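Local coordinates for SnoaL-like domain-containing protein (Xanthomonas campestris pv. campestris, PDB 3G8Z), which is of unknown function but has the cystatin-like fold of the SnoaL polyketide cyclase family and may bind a small molecule in an interior pocket, at residues D91-G96 and A100-F105; S28-I33 and G118-R123; G55-S60 and A137-E142. All coordinates share one frame; numbering follows the deposited sequence.

Interaction 1: residues D91-G96 and A100-F105; sequences DYMASG and AITLEF
M93 and A100 face each other in an antiparallel hairpin whose two strands, 91-95 and 100-105, run 4.8 Å apart at 160°. The hairpin is built from strands 85-95 and 98-109 of the curved sheet of a cystatin-like fold, and 85-95 is an outermost strand of that sheet within the chain. M93 and A100 form a hydrogen-bonded pair: M93 N donates to A100 O at 2.8 Å, and A100 N returns the bond to M93 O, also at 2.8 Å. Y92 and I101 form the neighbouring non-hydrogen-bonded pair. Beyond it T102 N still donates to D91 O, but the backbone of T102 bonds to D90 as well, so that two residues of one strand stand opposite one of the other, as in a beta bulge. D91 N is then served by a side chain, donating to T102 OG1 at 3.0 Å and 152°. The hydroxyl reaches it because OG1 stands between the backbone N and the carbonyl carbon (chi1 48°), a rotamer readily adopted by threonine.

On the face shared by Y92 and I101, the isoleucine branches lie against the tyrosine ring. I101 CG2 sits above one face in a CH-pi contact, 4.0 Å from the ring centroid, while I101 CG1 approaches Y92 CD2 at 3.6 Å. A beta-branched residue can thus touch the ring with both arms, and I23, A26 and I30 of helix 22-35 pack on the same tyrosine. The face bearing M93 and T102 meets the second subunit: M93, present as selenomethionine, packs on S136, T102 on V119 and D91 on A117 of that subunit. D91 and T102 point the same way, and a water bridges them, donating to D91 OD2 at 2.6 Å and lying 2.7 Å from T102 OG1.

Interaction 2: residues S28-I33 and G118-R123; sequences SYITAI and GVDLLR. With GOL (glycerol), chain E.
Apolar contact joins helix 28-33 to strand 118-123 through Y29 and L122. The leucine brings its CD1 branch to within 3.8 Å of Y29 CD2, meeting the ring obliquely, while its other branch, CD2, approaches Y29 CE2 at 4.1 Å. Y29 has its CG anti to the backbone N (chi1 170°), which turns the ring to the strand, whose axis runs 11.8 Å from that of the helix. A tyrosine suits this place: its ring packs on L122 while its hydroxyl reaches a bound glycerol. On the helix side, I33 CG1 lies over one face of the same ring.

This is the helix-against-concave-sheet packing of the cystatin-like fold, whose interior carries the ligand or active site in SnoaL-like relatives. The glycerol, probably from the crystallisation liquor, is bound between the two segments, which is consistent with a small-molecule pocket there.

Polar contact between the two segments runs through this glycerol. D120 OD2 lies near the plane of the Y29 ring, at its edge, and accepts two hydrogen bonds, from GOL O1 at 2.7 Å and from GOL O2 at 2.8 Å. An aspartate suits this buried position because a single carboxylate oxygen can take both hydroxyls. Y29 OH in turn donates to GOL O2 at 2.7 Å. I33 CD1 makes van der Waals contact, 3.6 Å from GOL O2.

Interaction 3: residues G55-S60 and A137-E142; sequences GNHQFS and ADQTQE
Q139 lies against G55 where the loop between strands 49-53 and 61-64 meets the first turn of the C-terminal helix 139-146 in this cystatin-like fold. The amide end does the touching: Q139 NE2 is 3.4 Å and Q139 CD 3.6 Å from G55 CA. G55, with no side chain, lets the amide come directly against its CA, and the backbone there (phi 101°) is one that glycine alone adopts with ease. Q139 leaves the helix with CG anti to the backbone N and then bends at chi2 (61°), turning its amide to G55 and E142. There NE2 donates to E142 OE1 at 3.1 Å, meeting it from above the carboxylate plane, and also bonds D143 OD1, so the amide is held from its own helix. E142 has further partners in S136 and W146.

H57 faces the same amide with its ring edge, CD2 lying 4.1 Å from Q139 NE2, the two planes 24° apart. Histidine suits the spot: its flat ring also meets that of W146, while ND1 accepts from F59 N at 3.1 Å within a type I turn, H57 to S60. S60 OG, which accepts from H57 N at 2.9 Å, sits 3.1 Å above the centre of the imidazole.

From the N terminus, helix segment 28-33 opens the loop that interaction 2 closes at 118-123, after 84 intervening residues. Segment 55-60 lies inside that loop, but its partner 137-142 lies beyond it, so interactions 2 and 3 cross. Interaction 1, a local hairpin, is nested within both. Interactions 1 and 2 share neighbouring strands of one sheet, joined by probable hydrogen bonds I101 N to D120 O and G118 N to L103 O, and helix 22-35 lies against that same sheet. Interaction 3, centred about 20 Å from the centre of interaction 1, ties the C-terminal helix to an early loop; F105 packs on E142 between them.

Interaction 1: residues D91-G96 and A100-F105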
loop_
_atom_site.group_PDB
_atom_site.type_symbol
_atom_site.label_atom_id
_atom_site.label_comp_id
_atom_site.label_asym_id
_atom_site.label_seq_id
_atom_site.Cartn_x
_atom_site.Cartn_y
_atom_site.Cartn_z
ATOM N N ASP A 91 -2.444 0.321 10.747
ATOM C CA ASP A 91 -3.259 -0.808 10.318
ATOM C C ASP A 91 -2.453 -1.813 9.507
ATOM O O ASP A 91 -1.586 -1.433 8.732
ATOM C CB ASP A 91 -4.435 -0.314 9.466
ATOM C CG ASP A 91 -5.467 0.448 10.277
ATOM O OD1 ASP A 91 -5.939 -0.098 11.296
ATOM O OD2 ASP A 91 -5.818 1.583 9.897
ATOM N N TYR A 92 -2.764 -3.096 9.692
ATOM C CA TYR A 92 -2.264 -4.177 8.847
ATOM C C TYR A 92 -3.416 -4.688 8.010
ATOM O O TYR A 92 -4.437 -5.107 8.557
ATOM C CB TYR A 92 -1.753 -5.342 9.691
ATOM C CG TYR A 92 -0.591 -4.974 10.580
ATOM C CD1 TYR A 92 -0.785 -4.290 11.771
ATOM C CD2 TYR A 92 0.698 -5.345 10.240
ATOM C CE1 TYR A 92 0.296 -3.955 12.581
ATOM C CE2 TYR A 92 1.754 -5.037 11.031
ATOM C CZ TYR A 92 1.557 -4.329 12.194
ATOM O OH TYR A 92 2.655 -4.052 12.970
HETATM N N MSE A 93 -3.249 -4.690 6.696
HETATM C CA MSE A 93 -4.323 -5.057 5.786
HETATM C C MSE A 93 -3.857 -6.074 4.772
HETATM O O MSE A 93 -2.771 -5.925 4.202
HETATM C CB MSE A 93 -4.776 -3.795 5.065
HETATM C CG MSE A 93 -5.134 -2.664 6.010
HETATM SE SE MSE A 93 -5.714 -1.148 5.008
HETATM C CE MSE A 93 -5.586 0.274 6.366
ATOM N N ALA A 94 -4.662 -7.111 4.538
ATOM C CA ALA A 94 -4.251 -8.174 3.630
ATOM C C ALA A 94 -4.986 -8.150 2.316
ATOM O O ALA A 94 -6.197 -7.942 2.267
ATOM C CB ALA A 94 -4.445 -9.559 4.289
ATOM N N SER A 95 -4.258 -8.416 1.242
ATOM C CA SER A 95 -4.869 -8.509 -0.057
ATOM C C SER A 95 -4.076 -9.495 -0.880
ATOM O O SER A 95 -2.931 -9.250 -1.211
ATOM C CB SER A 95 -4.900 -7.141 -0.714
ATOM O OG SER A 95 -5.768 -7.152 -1.835
ATOM N N GLY A 96 -4.664 -10.638 -1.173
ATOM C CA GLY A 96 -3.896 -11.726 -1.779
ATOM C C GLY A 96 -2.740 -12.113 -0.870
ATOM O O GLY A 96 -2.941 -12.315 0.320
ATOM N N ALA A 100 -0.448 -4.608 3.454
ATOM C CA ALA A 100 -0.078 -3.194 3.602
ATOM C C ALA A 100 -0.123 -2.813 5.054
ATOM O O ALA A 100 -1.081 -3.140 5.782
ATOM C CB ALA A 100 -0.978 -2.273 2.803
ATOM N N ILE A 101 0.949 -2.159 5.487
ATOM C CA ILE A 101 1.024 -1.639 6.829
ATOM C C ILE A 101 1.151 -0.141 6.728
ATOM O O ILE A 101 2.130 0.353 6.186
ATOM C CB ILE A 101 2.231 -2.189 7.606
ATOM C CG1 ILE A 101 2.304 -3.716 7.428
ATOM C CG2 ILE A 101 2.115 -1.767 9.097
ATOM C CD1 ILE A 101 3.689 -4.283 7.257
ATOM N N THR A 102 0.164 0.575 7.267
ATOM C CA THR A 102 0.197 2.007 7.349
ATOM C C THR A 102 0.918 2.347 8.636
ATOM O O THR A 102 0.715 1.692 9.664
ATOM C CB THR A 102 -1.227 2.637 7.350
ATOM O OG1 THR A 102 -2.049 1.943 8.290
ATOM C CG2 THR A 102 -1.849 2.512 5.969
ATOM N N LEU A 103 1.753 3.372 8.578
ATOM C CA LEU A 103 2.647 3.645 9.668
ATOM C C LEU A 103 3.185 5.052 9.639
ATOM O O LEU A 103 2.897 5.851 8.728
ATOM C CB LEU A 103 3.778 2.608 9.687
ATOM C CG LEU A 103 4.520 2.359 8.389
ATOM C CD1 LEU A 103 5.460 3.542 8.130
ATOM C CD2 LEU A 103 5.257 0.996 8.413
ATOM N N GLU A 104 3.910 5.369 10.698
ATOM C CA GLU A 104 4.657 6.599 10.797
ATOM C C GLU A 104 6.115 6.250 10.989
ATOM O O GLU A 104 6.457 5.345 11.763
ATOM C CB GLU A 104 4.190 7.423 11.996
ATOM C CG GLU A 104 4.866 8.779 12.083
ATOM C CD GLU A 104 4.712 9.438 13.430
ATOM O OE1 GLU A 104 5.158 8.848 14.459
ATOM O OE2 GLU A 104 4.160 10.564 13.447
ATOM N N PHE A 105 6.996 6.947 10.287
ATOM C CA PHE A 105 8.385 6.768 10.606
ATOM C C PHE A 105 9.050 8.086 10.921
ATOM O O PHE A 105 8.541 9.156 10.580
ATOM C CB PHE A 105 9.104 5.933 9.549
ATOM C CG PHE A 105 9.101 6.522 8.204
ATOM C CD1 PHE A 105 10.102 7.381 7.820
ATOM C CD2 PHE A 105 8.108 6.186 7.287
ATOM C CE1 PHE A 105 10.120 7.936 6.535
ATOM C CE2 PHE A 105 8.102 6.733 6.018
ATOM C CZ PHE A 105 9.109 7.619 5.631
HETATM O O HOH W 1 -4.519 3.043 8.198
#

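Interaction 2: residues S28-I33 and G118-R123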
loop_
_atom_site.group_PDB
_atom_site.type_symbol
_atom_site.label_atom_id
_atom_site.label_comp_id
_atom_site.label_asym_id
_atom_site.label_seq_id
_atom_site.Cartn_x
_atom_site.Cartn_y
_atom_site.Cartn_z
ATOM N N SER A 28 5.085 -9.558 13.079
ATOM C CA SER A 28 6.361 -10.029 13.624
ATOM C C SER A 28 7.506 -9.210 13.047
ATOM O O SER A 28 8.459 -8.845 13.749
ATOM C CB SER A 28 6.541 -11.526 13.315
ATOM O OG SER A 28 7.844 -11.951 13.643
ATOM N N TYR A 29 7.398 -8.933 11.751
ATOM C CA TYR A 29 8.362 -8.121 11.026
ATOM C C TYR A 29 8.469 -6.705 11.608
ATOM O O TYR A 29 9.579 -6.219 11.877
ATOM C CB TYR A 29 7.969 -8.080 9.534
ATOM C CG TYR A 29 8.762 -7.083 8.710
ATOM C CD1 TYR A 29 10.024 -7.408 8.234
ATOM C CD2 TYR A 29 8.250 -5.827 8.422
ATOM C CE1 TYR A 29 10.754 -6.509 7.485
ATOM C CE2 TYR A 29 8.973 -4.916 7.680
ATOM C CZ TYR A 29 10.226 -5.278 7.214
ATOM O OH TYR A 29 10.969 -4.384 6.486
ATOM N N ILE A 30 7.325 -6.037 11.780
ATOM C CA ILE A 30 7.298 -4.692 12.349
ATOM C C ILE A 30 7.791 -4.681 13.797
ATOM O O ILE A 30 8.597 -3.834 14.170
ATOM C CB ILE A 30 5.901 -4.052 12.269
ATOM C CG1 ILE A 30 5.468 -3.883 10.802
ATOM C CG2 ILE A 30 5.871 -2.692 13.005
ATOM C CD1 ILE A 30 6.260 -2.823 10.027
ATOM N N THR A 31 7.346 -5.619 14.617
ATOM C CA THR A 31 7.837 -5.674 15.986
ATOM C C THR A 31 9.368 -5.824 16.016
ATOM O O THR A 31 10.061 -5.209 16.839
ATOM C CB THR A 31 7.189 -6.822 16.726
ATOM O OG1 THR A 31 5.791 -6.551 16.832
ATOM C CG2 THR A 31 7.810 -7.027 18.116
ATOM N N ALA A 32 9.898 -6.625 15.105
ATOM C CA ALA A 32 11.334 -6.898 15.103
ATOM C C ALA A 32 12.128 -5.659 14.677
ATOM O O ALA A 32 13.164 -5.324 15.274
ATOM C CB ALA A 32 11.647 -8.112 14.226
ATOM N N ILE A 33 11.629 -4.948 13.683
ATOM C CA ILE A 33 12.217 -3.645 13.316
ATOM C C ILE A 33 12.170 -2.716 14.523
ATOM O O ILE A 33 13.184 -2.132 14.912
ATOM C CB ILE A 33 11.491 -3.017 12.129
ATOM C CG1 ILE A 33 11.812 -3.798 10.856
ATOM C CG2 ILE A 33 11.880 -1.550 11.935
ATOM C CD1 ILE A 33 10.926 -3.426 9.752
ATOM N N GLY A 118 3.933 6.689 6.228
ATOM C CA GLY A 118 4.430 5.788 5.188
ATOM C C GLY A 118 3.543 4.579 5.075
ATOM O O GLY A 118 2.623 4.395 5.874
ATOM N N VAL A 119 3.818 3.743 4.083
ATOM C CA VAL A 119 3.167 2.447 3.965
ATOM C C VAL A 119 4.238 1.450 3.569
ATOM O O VAL A 119 5.022 1.727 2.680
ATOM C CB VAL A 119 2.049 2.443 2.879
ATOM C CG1 VAL A 119 1.279 1.080 2.840
ATOM C CG2 VAL A 119 1.068 3.593 3.099
ATOM N N ASP A 120 4.297 0.320 4.276
ATOM C CA ASP A 120 5.132 -0.803 3.869
ATOM C C ASP A 120 4.251 -1.819 3.224
ATOM O O ASP A 120 3.229 -2.191 3.797
ATOM C CB ASP A 120 5.821 -1.458 5.046
ATOM C CG ASP A 120 6.958 -0.662 5.572
ATOM O OD1 ASP A 120 7.011 0.572 5.293
ATOM O OD2 ASP A 120 7.795 -1.268 6.294
ATOM N N LEU A 121 4.622 -2.250 2.024
ATOM C CA LEU A 121 3.928 -3.337 1.354
ATOM C C LEU A 121 4.817 -4.574 1.390
ATOM O O LEU A 121 5.948 -4.534 0.917
ATOM C CB LEU A 121 3.569 -2.983 -0.099
ATOM C CG LEU A 121 2.139 -2.474 -0.388
ATOM C CD1 LEU A 121 1.115 -3.567 -0.156
ATOM C CD2 LEU A 121 1.815 -1.274 0.477
ATOM N N LEU A 122 4.305 -5.663 1.963
ATOM C CA LEU A 122 5.052 -6.916 2.059
ATOM C C LEU A 122 4.324 -7.986 1.288
ATOM O O LEU A 122 3.095 -8.113 1.420
ATOM C CB LEU A 122 5.168 -7.397 3.516
ATOM C CG LEU A 122 5.663 -6.395 4.564
ATOM C CD1 LEU A 122 5.691 -7.050 5.951
ATOM C CD2 LEU A 122 7.009 -5.833 4.203
ATOM N N ARG A 123 5.065 -8.760 0.510
ATOM C CA ARG A 123 4.524 -9.952 -0.110
ATOM C C ARG A 123 5.061 -11.141 0.660
ATOM O O ARG A 123 6.248 -11.237 0.878
ATOM C CB ARG A 123 4.926 -10.071 -1.575
ATOM C CG ARG A 123 4.199 -11.215 -2.259
ATOM C CD ARG A 123 4.234 -11.143 -3.788
ATOM N NE ARG A 123 5.564 -11.005 -4.337
ATOM C CZ ARG A 123 6.358 -12.016 -4.710
ATOM N NH1 ARG A 123 5.987 -13.282 -4.578
ATOM N NH2 ARG A 123 7.552 -11.759 -5.215
HETATM C C1 GOL E . 10.840 0.712 6.659
HETATM O O1 GOL E . 9.448 0.806 6.855
HETATM C C2 GOL E . 11.331 -0.625 7.184
HETATM O O2 GOL E . 10.569 -1.669 6.610
HETATM C C3 GOL E . 12.809 -0.782 6.845
HETATM O O3 GOL E . 13.615 -0.349 7.919
#

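Interaction 3: residues G55-S60 and A137-E142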
loop_
_atom_site.group_PDB
_atom_site.type_symbol
_atom_site.label_atom_id
_atom_site.label_comp_id
_atom_site.label_asym_id
_atom_site.label_seq_id
_atom_site.Cartn_x
_atom_site.Cartn_y
_atom_site.Cartn_z
ATOM N N GLY A 55 12.656 6.672 -4.102
ATOM C CA GLY A 55 13.290 7.955 -3.947
ATOM C C GLY A 55 14.576 8.121 -4.714
ATOM O O GLY A 55 14.852 7.428 -5.688
ATOM N N ASN A 56 15.378 9.057 -4.239
ATOM C CA ASN A 56 16.546 9.466 -4.949
ATOM C C ASN A 56 17.657 9.735 -3.976
ATOM O O ASN A 56 18.154 10.860 -3.875
ATOM C CB ASN A 56 16.191 10.701 -5.764
ATOM C CG ASN A 56 15.589 10.341 -7.100
ATOM O OD1 ASN A 56 16.317 10.069 -8.061
ATOM N ND2 ASN A 56 14.257 10.299 -7.170
ATOM N N HIS A 57 18.010 8.705 -3.221
ATOM C CA HIS A 57 19.105 8.795 -2.261
ATOM C C HIS A 57 19.945 7.545 -2.376
ATOM O O HIS A 57 19.682 6.692 -3.221
ATOM C CB HIS A 57 18.555 8.943 -0.841
ATOM C CG HIS A 57 17.600 7.858 -0.456
ATOM N ND1 HIS A 57 18.010 6.612 -0.059
ATOM C CD2 HIS A 57 16.246 7.841 -0.406
ATOM C CE1 HIS A 57 16.953 5.869 0.227
ATOM N NE2 HIS A 57 15.870 6.598 0.032
ATOM N N GLN A 58 20.987 7.455 -1.572
ATOM C CA GLN A 58 21.990 6.405 -1.731
ATOM C C GLN A 58 21.479 4.976 -1.571
ATOM O O GLN A 58 22.126 4.049 -2.041
ATOM C CB GLN A 58 23.162 6.639 -0.772
ATOM C CG GLN A 58 22.786 6.604 0.689
ATOM C CD GLN A 58 23.994 6.750 1.597
ATOM O OE1 GLN A 58 24.924 5.966 1.506
ATOM N NE2 GLN A 58 23.981 7.756 2.479
ATOM N N PHE A 59 20.329 4.789 -0.930
ATOM C CA PHE A 59 19.757 3.439 -0.756
ATOM C C PHE A 59 18.597 3.169 -1.682
ATOM O O PHE A 59 17.995 2.111 -1.618
ATOM C CB PHE A 59 19.296 3.229 0.694
ATOM C CG PHE A 59 20.365 3.523 1.704
ATOM C CD1 PHE A 59 21.524 2.778 1.723
ATOM C CD2 PHE A 59 20.234 4.586 2.598
ATOM C CE1 PHE A 59 22.517 3.034 2.640
ATOM C CE2 PHE A 59 21.227 4.849 3.510
ATOM C CZ PHE A 59 22.372 4.077 3.530
ATOM N N SER A 60 18.277 4.134 -2.537
ATOM C CA SER A 60 17.114 4.019 -3.379
ATOM C C SER A 60 17.367 2.958 -4.445
ATOM O O SER A 60 18.512 2.712 -4.833
ATOM C CB SER A 60 16.805 5.354 -4.063
ATOM O OG SER A 60 16.313 6.303 -3.136
ATOM N N ALA A 137 5.394 9.460 2.592
ATOM C CA ALA A 137 4.513 10.588 2.313
ATOM C C ALA A 137 5.276 11.818 1.861
ATOM O O ALA A 137 4.716 12.677 1.204
ATOM C CB ALA A 137 3.680 10.931 3.556
ATOM N N ASP A 138 6.539 11.913 2.234
ATOM C CA ASP A 138 7.358 13.063 1.884
ATOM C C ASP A 138 8.728 12.559 1.443
ATOM O O ASP A 138 9.672 12.453 2.240
ATOM C CB ASP A 138 7.475 14.016 3.068
ATOM C CG ASP A 138 8.234 15.277 2.725
ATOM O OD1 ASP A 138 8.850 15.358 1.629
ATOM O OD2 ASP A 138 8.226 16.185 3.583
ATOM N N GLN A 139 8.828 12.246 0.165
ATOM C CA GLN A 139 10.011 11.587 -0.329
ATOM C C GLN A 139 11.184 12.581 -0.401
ATOM O O GLN A 139 12.342 12.177 -0.312
ATOM C CB GLN A 139 9.730 10.973 -1.705
ATOM C CG GLN A 139 10.818 10.056 -2.199
ATOM C CD GLN A 139 11.001 8.886 -1.284
ATOM O OE1 GLN A 139 10.048 8.171 -0.988
ATOM N NE2 GLN A 139 12.221 8.701 -0.784
ATOM N N THR A 140 10.889 13.865 -0.598
ATOM C CA THR A 140 11.939 14.903 -0.603
ATOM C C THR A 140 12.664 14.944 0.750
ATOM O O THR A 140 13.894 15.032 0.825
ATOM C CB THR A 140 11.336 16.300 -0.927
ATOM O OG1 THR A 140 10.862 16.299 -2.279
ATOM C CG2 THR A 140 12.387 17.406 -0.817
ATOM N N GLN A 141 11.892 14.885 1.835
ATOM C CA GLN A 141 12.464 14.887 3.175
ATOM C C GLN A 141 13.253 13.589 3.429
ATOM O O GLN A 141 14.364 13.639 3.943
ATOM C CB GLN A 141 11.366 15.095 4.219
ATOM C CG GLN A 141 11.820 14.977 5.651
ATOM C CD GLN A 141 10.658 14.998 6.644
ATOM O OE1 GLN A 141 10.235 13.955 7.122
ATOM N NE2 GLN A 141 10.144 16.180 6.944
ATOM N N GLU A 142 12.697 12.440 3.042
ATOM C CA GLU A 142 13.387 11.160 3.253
ATOM C C GLU A 142 14.676 11.072 2.437
ATOM O O GLU A 142 15.674 10.525 2.910
ATOM C CB GLU A 142 12.512 9.960 2.904
ATOM C CG GLU A 142 12.933 8.729 3.713
ATOM C CD GLU A 142 12.522 7.403 3.104
ATOM O OE1 GLU A 142 11.840 7.374 2.032
ATOM O OE2 GLU A 142 12.924 6.379 3.699
#